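Local coordinates for protein GlcNAc Inducible Gene 2, GIG2 (Candida albicans, PDB 6AKZ) that binds an iron(III) ion and is probably a DUF1479-family oxygenase of the cupin clan, encoded by a gene induced by N-acetylglucosamine, at residues I198-D203 with L280-I285; M286-F291 with F327-H332. One frame throughout, in Å; residues are numbered along the deposited sequence.

How the interactions relate
From the N terminus, the chain first lays down the short helix 199-202, just after strand 192-193, where H192 and the following D194 bind the iron. About 75 residues later it returns as helix 278-287, and interaction 1 closes that loop. Interaction 2 opens where helix 278-287 runs out and closes a second, shorter loop at 327-332, between strands 322-323 and 336-337. The two contacts follow in series, neither nested nor crossed, with centres about 10 Å apart. Helix 278-287 joins them, since side chains from both 198-203 and 327-332 form hydrogen bonds to it.

Interaction 1. Residues I198-D203 with L280-I285; sequences IERWED and LSMAYI
W201 and R200 of the short helix 199-202 meet I285 and M282 of helix 278-287 in a buried helix-helix contact of the cupin-clan fold, near the iron site. The backbones stay well apart, the closest CA atoms being those of R200 and I285 at 10.0 Å, and side chains bridge the gap. R200 can be followed outward from its CB, which points toward the other helix. With CG anti to the carbonyl carbon (chi1 -66°), the chain runs extended as far as NE. Contact with M282 begins only at CD, which lies 3.8 Å from M282 CE, and NE is 3.9 Å from the same methyl. M282, bent at chi2 and chi3, lays this methyl across the arginine chain, roughly at right angles to it. The three guanidinium nitrogens all have hydrogen-bond partners outside the two segments: NH2 makes a salt bridge to D352 and a hydrogen bond to the backbone O of D194, whose residue binds the iron, so R200 probably helps position that part of the site. The R200 side chain lies about 10 Å from the iron ion. L193 of strand 192-193 packs against R200, M282 and I285 alike. W201 supplies the other half of the contact. Its indole presents an edge to the last residue of 280-285, and NE1 donates to the carbonyl of M286, which helps hold the ring's orientation. The six-membered end lies beside I285, with CH2 4.2 Å from the CG2 methyl. Next to it, CZ2 approaches I285 O to 3.4 Å, with the oxygen in the ring plane.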
ATOM      1  N   ILE A 198      13.439   4.332  -3.441  1.00 18.87           N
ATOM      2  CA  ILE A 198      14.509   3.629  -4.169  1.00 20.04           C
ATOM      3  C   ILE A 198      14.639   2.109  -3.798  1.00 15.97           C
ATOM      4  O   ILE A 198      15.235   1.381  -4.549  1.00 17.49           O
ATOM      5  CB  ILE A 198      15.903   4.329  -3.940  1.00 23.84           C
ATOM      6  CG1 ILE A 198      16.987   3.889  -4.925  1.00 24.83           C
ATOM      7  CG2 ILE A 198      16.447   4.017  -2.536  1.00 22.42           C
ATOM      8  CD1 ILE A 198      16.847   4.304  -6.352  1.00 26.88           C
ATOM      9  N   GLU A 199      14.112   1.712  -2.645  1.00 16.58           N
ATOM     10  CA  GLU A 199      14.211   0.337  -2.142  1.00 15.71           C
ATOM     11  C   GLU A 199      13.901  -0.829  -3.091  1.00 15.04           C
ATOM     12  O   GLU A 199      14.545  -1.875  -3.015  1.00 16.65           O
ATOM     13  CB  GLU A 199      13.370   0.190  -0.868  1.00 17.11           C
ATOM     14  CG  GLU A 199      14.068   0.667   0.395  1.00 17.49           C
ATOM     15  CD  GLU A 199      14.209   2.175   0.447  1.00 19.68           C
ATOM     16  OE1 GLU A 199      13.716   2.853  -0.479  1.00 19.30           O
ATOM     17  OE2 GLU A 199      14.813   2.684   1.415  1.00 18.33           O
ATOM     18  N   ARG A 200      12.916  -0.661  -3.965  1.00 12.84           N
ATOM     19  CA  ARG A 200      12.513  -1.732  -4.877  1.00 13.77           C
ATOM     20  C   ARG A 200      13.693  -2.210  -5.712  1.00 15.01           C
ATOM     21  O   ARG A 200      13.735  -3.301  -6.061  1.00 17.64           O
ATOM     22  CB  ARG A 200      11.387  -1.307  -5.784  1.00 13.07           C
ATOM     23  CG  ARG A 200      10.078  -1.042  -5.055  1.00 13.33           C
ATOM     24  CD  ARG A 200       8.918  -0.755  -6.002  1.00 13.22           C
ATOM     25  NE  ARG A 200       7.615  -0.612  -5.407  1.00 13.37           N
ATOM     26  CZ  ARG A 200       7.199   0.404  -4.669  1.00 13.65           C
ATOM     27  NH1 ARG A 200       7.970   1.410  -4.393  1.00 13.79           N
ATOM     28  NH2 ARG A 200       5.969   0.413  -4.205  1.00 12.73           N
ATOM     29  N   TRP A 201      14.576  -1.291  -6.039  1.00 16.32           N
ATOM     30  CA  TRP A 201      15.818  -1.554  -6.706  1.00 16.71           C
ATOM     31  C   TRP A 201      16.988  -1.826  -5.782  1.00 15.35           C
ATOM     32  O   TRP A 201      17.702  -2.829  -6.007  1.00 19.51           O
ATOM     33  CB  TRP A 201      16.161  -0.391  -7.592  1.00 18.04           C
ATOM     34  CG  TRP A 201      15.224  -0.099  -8.721  1.00 17.43           C
ATOM     35  CD1 TRP A 201      15.196  -0.699  -9.937  1.00 16.96           C
ATOM     36  CD2 TRP A 201      14.217   0.879  -8.731  1.00 14.96           C
ATOM     37  NE1 TRP A 201      14.228  -0.119 -10.721  1.00 16.33           N
ATOM     38  CE2 TRP A 201      13.641   0.874  -9.999  1.00 16.06           C
ATOM     39  CE3 TRP A 201      13.801   1.829  -7.808  1.00 16.95           C
ATOM     40  CZ2 TRP A 201      12.614   1.748 -10.344  1.00 15.62           C
ATOM     41  CZ3 TRP A 201      12.836   2.720  -8.168  1.00 17.28           C
ATOM     42  CH2 TRP A 201      12.250   2.663  -9.398  1.00 17.57           C
ATOM     43  N   GLU A 202      17.158  -1.033  -4.756  1.00 17.47           N
ATOM     44  CA  GLU A 202      18.325  -1.109  -3.911  1.00 21.54           C
ATOM     45  C   GLU A 202      18.368  -2.240  -2.913  1.00 23.87           C
ATOM     46  O   GLU A 202      19.446  -2.781  -2.681  1.00 20.69           O
ATOM     47  CB  GLU A 202      18.508   0.173  -3.123  1.00 23.98           C
ATOM     48  CG  GLU A 202      19.932   0.315  -2.566  1.00 27.12           C
ATOM     49  CD  GLU A 202      20.168   1.561  -1.766  1.00 27.01           C
ATOM     50  OE1 GLU A 202      19.244   2.416  -1.606  1.00 22.39           O
ATOM     51  OE2 GLU A 202      21.337   1.665  -1.284  1.00 28.33           O
ATOM     52  N   ASP A 203      17.259  -2.529  -2.239  1.00 18.92           N
ATOM     53  CA  ASP A 203      17.272  -3.620  -1.281  1.00 18.23           C
ATOM     54  C   ASP A 203      17.373  -4.969  -1.966  1.00 19.11           C
ATOM     55  O   ASP A 203      16.777  -5.210  -3.049  1.00 18.57           O
ATOM     56  CB  ASP A 203      16.013  -3.524  -0.388  1.00 18.60           C
ATOM     57  CG  ASP A 203      15.955  -4.654   0.652  1.00 20.24           C
ATOM     58  OD1 ASP A 203      16.930  -4.765   1.476  1.00 19.59           O
ATOM     59  OD2 ASP A 203      14.964  -5.435   0.650  1.00 20.94           O
ATOM     60  N   LEU A 280       1.646  -4.314 -15.958  1.00 13.24           N
ATOM     61  CA  LEU A 280       2.284  -3.412 -16.923  1.00 14.45           C
ATOM     62  C   LEU A 280       2.928  -2.232 -16.245  1.00 13.98           C
ATOM     63  O   LEU A 280       4.028  -1.773 -16.640  1.00 14.49           O
ATOM     64  CB  LEU A 280       1.283  -2.949 -17.983  1.00 14.83           C
ATOM     65  CG  LEU A 280       0.776  -3.981 -18.930  1.00 16.13           C
ATOM     66  CD1 LEU A 280      -0.176  -3.397 -19.932  1.00 18.59           C
ATOM     67  CD2 LEU A 280       1.883  -4.709 -19.633  1.00 18.25           C
ATOM     68  N   SER A 281       2.245  -1.681 -15.238  1.00 14.64           N
ATOM     69  CA  SER A 281       2.812  -0.608 -14.458  1.00 13.26           C
ATOM     70  C   SER A 281       4.212  -0.911 -13.866  1.00 14.14           C
ATOM     71  O   SER A 281       5.142  -0.127 -14.010  1.00 14.39           O
ATOM     72  CB  SER A 281       1.874  -0.121 -13.373  1.00 15.21           C
ATOM     73  OG  SER A 281       0.755   0.628 -13.871  1.00 15.68           O
ATOM     74  N   MET A 282       4.314  -2.000 -13.150  1.00 14.97           N
ATOM     75  CA  MET A 282       5.555  -2.328 -12.511  1.00 13.42           C
ATOM     76  C   MET A 282       6.658  -2.812 -13.479  1.00 13.07           C
ATOM     77  O   MET A 282       7.816  -2.614 -13.228  1.00 13.69           O
ATOM     78  CB  MET A 282       5.356  -3.301 -11.343  1.00 15.61           C
ATOM     79  CG  MET A 282       4.583  -2.719 -10.162  1.00 15.35           C
ATOM     80  SD  MET A 282       5.231  -1.152  -9.568  1.00 15.33           S
ATOM     81  CE  MET A 282       6.912  -1.535  -9.106  1.00 14.86           C
ATOM     82  N   ALA A 283       6.284  -3.412 -14.576  1.00 13.66           N
ATOM     83  CA  ALA A 283       7.273  -3.797 -15.598  1.00 13.34           C
ATOM     84  C   ALA A 283       7.878  -2.491 -16.072  1.00 12.99           C
ATOM     85  O   ALA A 283       9.065  -2.378 -16.206  1.00 16.22           O
ATOM     86  CB  ALA A 283       6.606  -4.574 -16.710  1.00 15.04           C
ATOM     87  N   TYR A 284       7.080  -1.479 -16.314  1.00 14.41           N
ATOM     88  CA  TYR A 284       7.568  -0.224 -16.871  1.00 14.25           C
ATOM     89  C   TYR A 284       8.408   0.544 -15.866  1.00 15.36           C
ATOM     90  O   TYR A 284       9.542   0.975 -16.158  1.00 15.07           O
ATOM     91  CB  TYR A 284       6.371   0.637 -17.273  1.00 14.78           C
ATOM     92  CG  TYR A 284       6.751   1.950 -17.919  1.00 16.19           C
ATOM     93  CD1 TYR A 284       7.030   2.060 -19.297  1.00 15.56           C
ATOM     94  CD2 TYR A 284       6.819   3.107 -17.138  1.00 15.14           C
ATOM     95  CE1 TYR A 284       7.363   3.309 -19.853  1.00 15.42           C
ATOM     96  CE2 TYR A 284       7.145   4.334 -17.702  1.00 18.37           C
ATOM     97  CZ  TYR A 284       7.389   4.433 -19.044  1.00 16.96           C
ATOM     98  OH  TYR A 284       7.701   5.695 -19.543  1.00 16.94           O
ATOM     99  N   ILE A 285       7.921   0.612 -14.644  1.00 13.36           N
ATOM    100  CA  ILE A 285       8.578   1.354 -13.568  1.00 14.31           C
ATOM    101  C   ILE A 285       9.921   0.716 -13.295  1.00 15.70           C
ATOM    102  O   ILE A 285      10.910   1.457 -13.241  1.00 16.76           O
ATOM    103  CB  ILE A 285       7.725   1.445 -12.301  1.00 14.32           C
ATOM    104  CG1 ILE A 285       6.573   2.433 -12.594  1.00 14.67           C
ATOM    105  CG2 ILE A 285       8.459   1.962 -11.080  1.00 13.75           C
ATOM    106  CD1 ILE A 285       5.353   2.341 -11.716  1.00 16.24           C
TER

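Interaction 2. Residues M286-F291 with F327-H332; sequences MLRPFF and FYPHLH
The region where helix 278-287 gives way to residues 288-291 is fastened to the loop between strands 322-323 and 336-337, within the cupin-clan fold, by one buried arginine. R288 reaches from the helix side to a backbone carbonyl: its NE donates to F327 O at 2.8 Å with an N-H...O angle of 151°. The donor lies nearly on the line of the C=O bond, and the oxygen sits close to the guanidinium plane. NH2 adds a weak second bond to the same oxygen, so two nitrogens on one edge of the group share a single acceptor. The other terminal nitrogen, NH1, turns back to its own segment in a weak bond to F291 O, while NH2 also makes a salt bridge with D294; together these partners restrain the guanidinium's rotation. CG lies anti to the backbone N (chi1 -167°), and a bend at chi2 then turns the chain past Y328. R288 and Y328 run past one another head to tail, their guanidinium and ring planes 51° apart. Y328 CE2 is packed 3.5 Å from R288 CB and 3.6 Å from R288 CG. Its hydroxyl bonds to the carbonyl of P313, which holds the far end of the ring. H330 comes up to the guanidinium at a slant, its CE1 4.3 Å from R288 NH1, and its ND1 is hydrogen-bonded to Y284 OH, tying the loop to helix 278-287. P329 lies across the arginine and sets its CD 3.4 Å from R288 NH2.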
ATOM      1  N   MET A 286       9.933  -0.593 -13.064  1.00 14.92           N
ATOM      2  CA  MET A 286      11.190  -1.263 -12.685  1.00 15.89           C
ATOM      3  C   MET A 286      12.254  -1.171 -13.739  1.00 16.72           C
ATOM      4  O   MET A 286      13.413  -1.133 -13.405  1.00 15.81           O
ATOM      5  CB  MET A 286      10.994  -2.710 -12.263  1.00 14.80           C
ATOM      6  CG  MET A 286      10.128  -2.835 -10.998  1.00 14.20           C
ATOM      7  SD  MET A 286      10.509  -1.751  -9.573  1.00 16.37           S
ATOM      8  CE  MET A 286      12.199  -2.220  -9.208  1.00 17.04           C
ATOM      9  N   LEU A 287      11.859  -1.261 -14.994  1.00 16.68           N
ATOM     10  CA  LEU A 287      12.805  -1.119 -16.090  1.00 18.31           C
ATOM     11  C   LEU A 287      13.118   0.290 -16.529  1.00 19.65           C
ATOM     12  O   LEU A 287      14.108   0.497 -17.259  1.00 22.59           O
ATOM     13  CB  LEU A 287      12.333  -1.922 -17.308  1.00 15.81           C
ATOM     14  CG  LEU A 287      12.229  -3.435 -17.140  1.00 16.63           C
ATOM     15  CD1 LEU A 287      11.695  -4.120 -18.363  1.00 17.07           C
ATOM     16  CD2 LEU A 287      13.544  -4.056 -16.797  1.00 17.06           C
ATOM     17  N   ARG A 288      12.329   1.262 -16.128  1.00 19.88           N
ATOM     18  CA  ARG A 288      12.571   2.647 -16.549  1.00 19.99           C
ATOM     19  C   ARG A 288      14.011   3.231 -16.307  1.00 21.05           C
ATOM     20  O   ARG A 288      14.495   3.956 -17.186  1.00 20.78           O
ATOM     21  CB  ARG A 288      11.506   3.582 -16.046  1.00 18.09           C
ATOM     22  CG  ARG A 288      11.519   4.963 -16.683  1.00 19.29           C
ATOM     23  CD  ARG A 288      11.262   4.981 -18.158  1.00 19.33           C
ATOM     24  NE  ARG A 288      11.096   6.390 -18.615  1.00 19.58           N
ATOM     25  CZ  ARG A 288      11.068   6.782 -19.880  1.00 20.46           C
ATOM     26  NH1 ARG A 288      11.238   5.908 -20.847  1.00 20.39           N
ATOM     27  NH2 ARG A 288      10.837   8.081 -20.153  1.00 21.24           N
ATOM     28  N   PRO A 289      14.672   2.913 -15.173  1.00 22.69           N
ATOM     29  CA  PRO A 289      16.062   3.371 -14.994  1.00 21.53           C
ATOM     30  C   PRO A 289      17.004   2.861 -16.035  1.00 24.96           C
ATOM     31  O   PRO A 289      18.007   3.530 -16.272  1.00 24.24           O
ATOM     32  CB  PRO A 289      16.436   2.905 -13.574  1.00 23.08           C
ATOM     33  CG  PRO A 289      15.098   2.732 -12.884  1.00 22.88           C
ATOM     34  CD  PRO A 289      14.195   2.200 -13.963  1.00 22.54           C
ATOM     35  N   PHE A 290      16.687   1.739 -16.682  1.00 21.65           N
ATOM     36  CA  PHE A 290      17.478   1.172 -17.729  1.00 23.05           C
ATOM     37  C   PHE A 290      17.077   1.667 -19.137  1.00 25.48           C
ATOM     38  O   PHE A 290      17.854   1.465 -20.119  1.00 28.25           O
ATOM     39  CB  PHE A 290      17.372  -0.342 -17.729  1.00 25.14           C
ATOM     40  CG  PHE A 290      17.762  -0.965 -16.405  1.00 27.64           C
ATOM     41  CD1 PHE A 290      16.828  -1.126 -15.365  1.00 26.49           C
ATOM     42  CD2 PHE A 290      19.043  -1.339 -16.173  1.00 24.77           C
ATOM     43  CE1 PHE A 290      17.204  -1.644 -14.159  1.00 26.48           C
ATOM     44  CE2 PHE A 290      19.419  -1.878 -14.952  1.00 28.50           C
ATOM     45  CZ  PHE A 290      18.488  -2.057 -13.950  1.00 27.28           C
ATOM     46  N   PHE A 291      15.855   2.206 -19.264  1.00 21.13           N
ATOM     47  CA  PHE A 291      15.339   2.643 -20.566  1.00 19.92           C
ATOM     48  C   PHE A 291      14.699   3.992 -20.463  1.00 21.77           C
ATOM     49  O   PHE A 291      13.542   4.164 -20.860  1.00 21.64           O
ATOM     50  CB  PHE A 291      14.346   1.610 -21.092  1.00 21.33           C
ATOM     51  CG  PHE A 291      14.934   0.246 -21.308  1.00 22.64           C
ATOM     52  CD1 PHE A 291      15.724  -0.028 -22.432  1.00 24.88           C
ATOM     53  CD2 PHE A 291      14.724  -0.765 -20.415  1.00 24.68           C
ATOM     54  CE1 PHE A 291      16.248  -1.291 -22.658  1.00 23.51           C
ATOM     55  CE2 PHE A 291      15.235  -2.041 -20.633  1.00 25.26           C
ATOM     56  CZ  PHE A 291      16.025  -2.306 -21.756  1.00 26.55           C
ATOM     57  N   PHE A 327       9.237  11.560 -15.302  1.00 22.94           N
ATOM     58  CA  PHE A 327      10.024  10.714 -16.230  1.00 22.56           C
ATOM     59  C   PHE A 327       9.365   9.386 -16.573  1.00 18.84           C
ATOM     60  O   PHE A 327       9.996   8.478 -17.052  1.00 20.12           O
ATOM     61  CB  PHE A 327      11.399  10.502 -15.669  1.00 22.81           C
ATOM     62  CG  PHE A 327      12.096  11.799 -15.289  1.00 25.34           C
ATOM     63  CD1 PHE A 327      12.607  12.639 -16.277  1.00 27.10           C
ATOM     64  CD2 PHE A 327      12.251  12.171 -13.962  1.00 27.21           C
ATOM     65  CE1 PHE A 327      13.228  13.847 -15.920  1.00 26.21           C
ATOM     66  CE2 PHE A 327      12.880  13.363 -13.602  1.00 27.76           C
ATOM     67  CZ  PHE A 327      13.365  14.197 -14.601  1.00 29.60           C
ATOM     68  N   TYR A 328       8.059   9.289 -16.371  1.00 19.18           N
ATOM     69  CA  TYR A 328       7.320   8.036 -16.634  1.00 17.73           C
ATOM     70  C   TYR A 328       6.132   8.333 -17.589  1.00 18.71           C
ATOM     71  O   TYR A 328       4.937   8.026 -17.312  1.00 19.23           O
ATOM     72  CB  TYR A 328       6.863   7.422 -15.307  1.00 17.62           C
ATOM     73  CG  TYR A 328       8.009   6.995 -14.432  1.00 16.54           C
ATOM     74  CD1 TYR A 328       8.723   7.909 -13.625  1.00 17.59           C
ATOM     75  CD2 TYR A 328       8.399   5.688 -14.408  1.00 15.68           C
ATOM     76  CE1 TYR A 328       9.784   7.481 -12.809  1.00 16.77           C
ATOM     77  CE2 TYR A 328       9.499   5.260 -13.693  1.00 16.59           C
ATOM     78  CZ  TYR A 328      10.163   6.127 -12.831  1.00 16.30           C
ATOM     79  OH  TYR A 328      11.239   5.605 -12.105  1.00 19.22           O
ATOM     80  N   PRO A 329       6.437   8.940 -18.750  1.00 20.37           N
ATOM     81  CA  PRO A 329       5.296   9.477 -19.556  1.00 19.73           C
ATOM     82  C   PRO A 329       4.319   8.470 -20.164  1.00 20.58           C
ATOM     83  O   PRO A 329       3.161   8.832 -20.381  1.00 19.59           O
ATOM     84  CB  PRO A 329       5.988  10.244 -20.693  1.00 20.87           C
ATOM     85  CG  PRO A 329       7.283   9.482 -20.861  1.00 19.54           C
ATOM     86  CD  PRO A 329       7.710   9.113 -19.458  1.00 21.44           C
ATOM     87  N   HIS A 330       4.733   7.231 -20.388  1.00 18.46           N
ATOM     88  CA  HIS A 330       3.879   6.230 -20.934  1.00 19.00           C
ATOM     89  C   HIS A 330       2.803   5.816 -19.938  1.00 17.83           C
ATOM     90  O   HIS A 330       1.851   5.204 -20.335  1.00 19.11           O
ATOM     91  CB  HIS A 330       4.647   4.965 -21.325  1.00 21.34           C
ATOM     92  CG  HIS A 330       5.683   5.183 -22.389  1.00 23.60           C
ATOM     93  ND1 HIS A 330       6.935   5.688 -22.116  1.00 22.27           N
ATOM     94  CD2 HIS A 330       5.668   4.915 -23.717  1.00 22.76           C
ATOM     95  CE1 HIS A 330       7.642   5.750 -23.226  1.00 21.58           C
ATOM     96  NE2 HIS A 330       6.901   5.296 -24.215  1.00 20.97           N
ATOM     97  N   LEU A 331       2.992   6.112 -18.663  1.00 16.20           N
ATOM     98  CA  LEU A 331       1.965   5.805 -17.672  1.00 17.42           C
ATOM     99  C   LEU A 331       0.758   6.728 -17.739  1.00 16.90           C
ATOM    100  O   LEU A 331      -0.328   6.337 -17.335  1.00 16.94           O
ATOM    101  CB  LEU A 331       2.558   5.808 -16.243  1.00 16.69           C
ATOM    102  CG  LEU A 331       3.686   4.826 -15.957  1.00 17.99           C
ATOM    103  CD1 LEU A 331       4.102   5.043 -14.508  1.00 21.00           C
ATOM    104  CD2 LEU A 331       3.358   3.353 -16.254  1.00 19.27           C
ATOM    105  N   HIS A 332       0.934   7.959 -18.211  1.00 17.44           N
ATOM    106  CA  HIS A 332      -0.059   8.951 -17.997  1.00 19.23           C
ATOM    107  C   HIS A 332      -1.391   8.669 -18.686  1.00 19.72           C
ATOM    108  O   HIS A 332      -2.419   8.950 -18.127  1.00 17.46           O
ATOM    109  CB  HIS A 332       0.503  10.312 -18.273  1.00 26.23           C
ATOM    110  CG  HIS A 332       1.604  10.669 -17.299  1.00 41.18           C
ATOM    111  ND1 HIS A 332       1.954  11.967 -16.986  1.00 52.44           N
ATOM    112  CD2 HIS A 332       2.418   9.877 -16.548  1.00 44.35           C
ATOM    113  CE1 HIS A 332       2.943  11.959 -16.110  1.00 54.34           C
ATOM    114  NE2 HIS A 332       3.236  10.702 -15.819  1.00 47.80           N
TER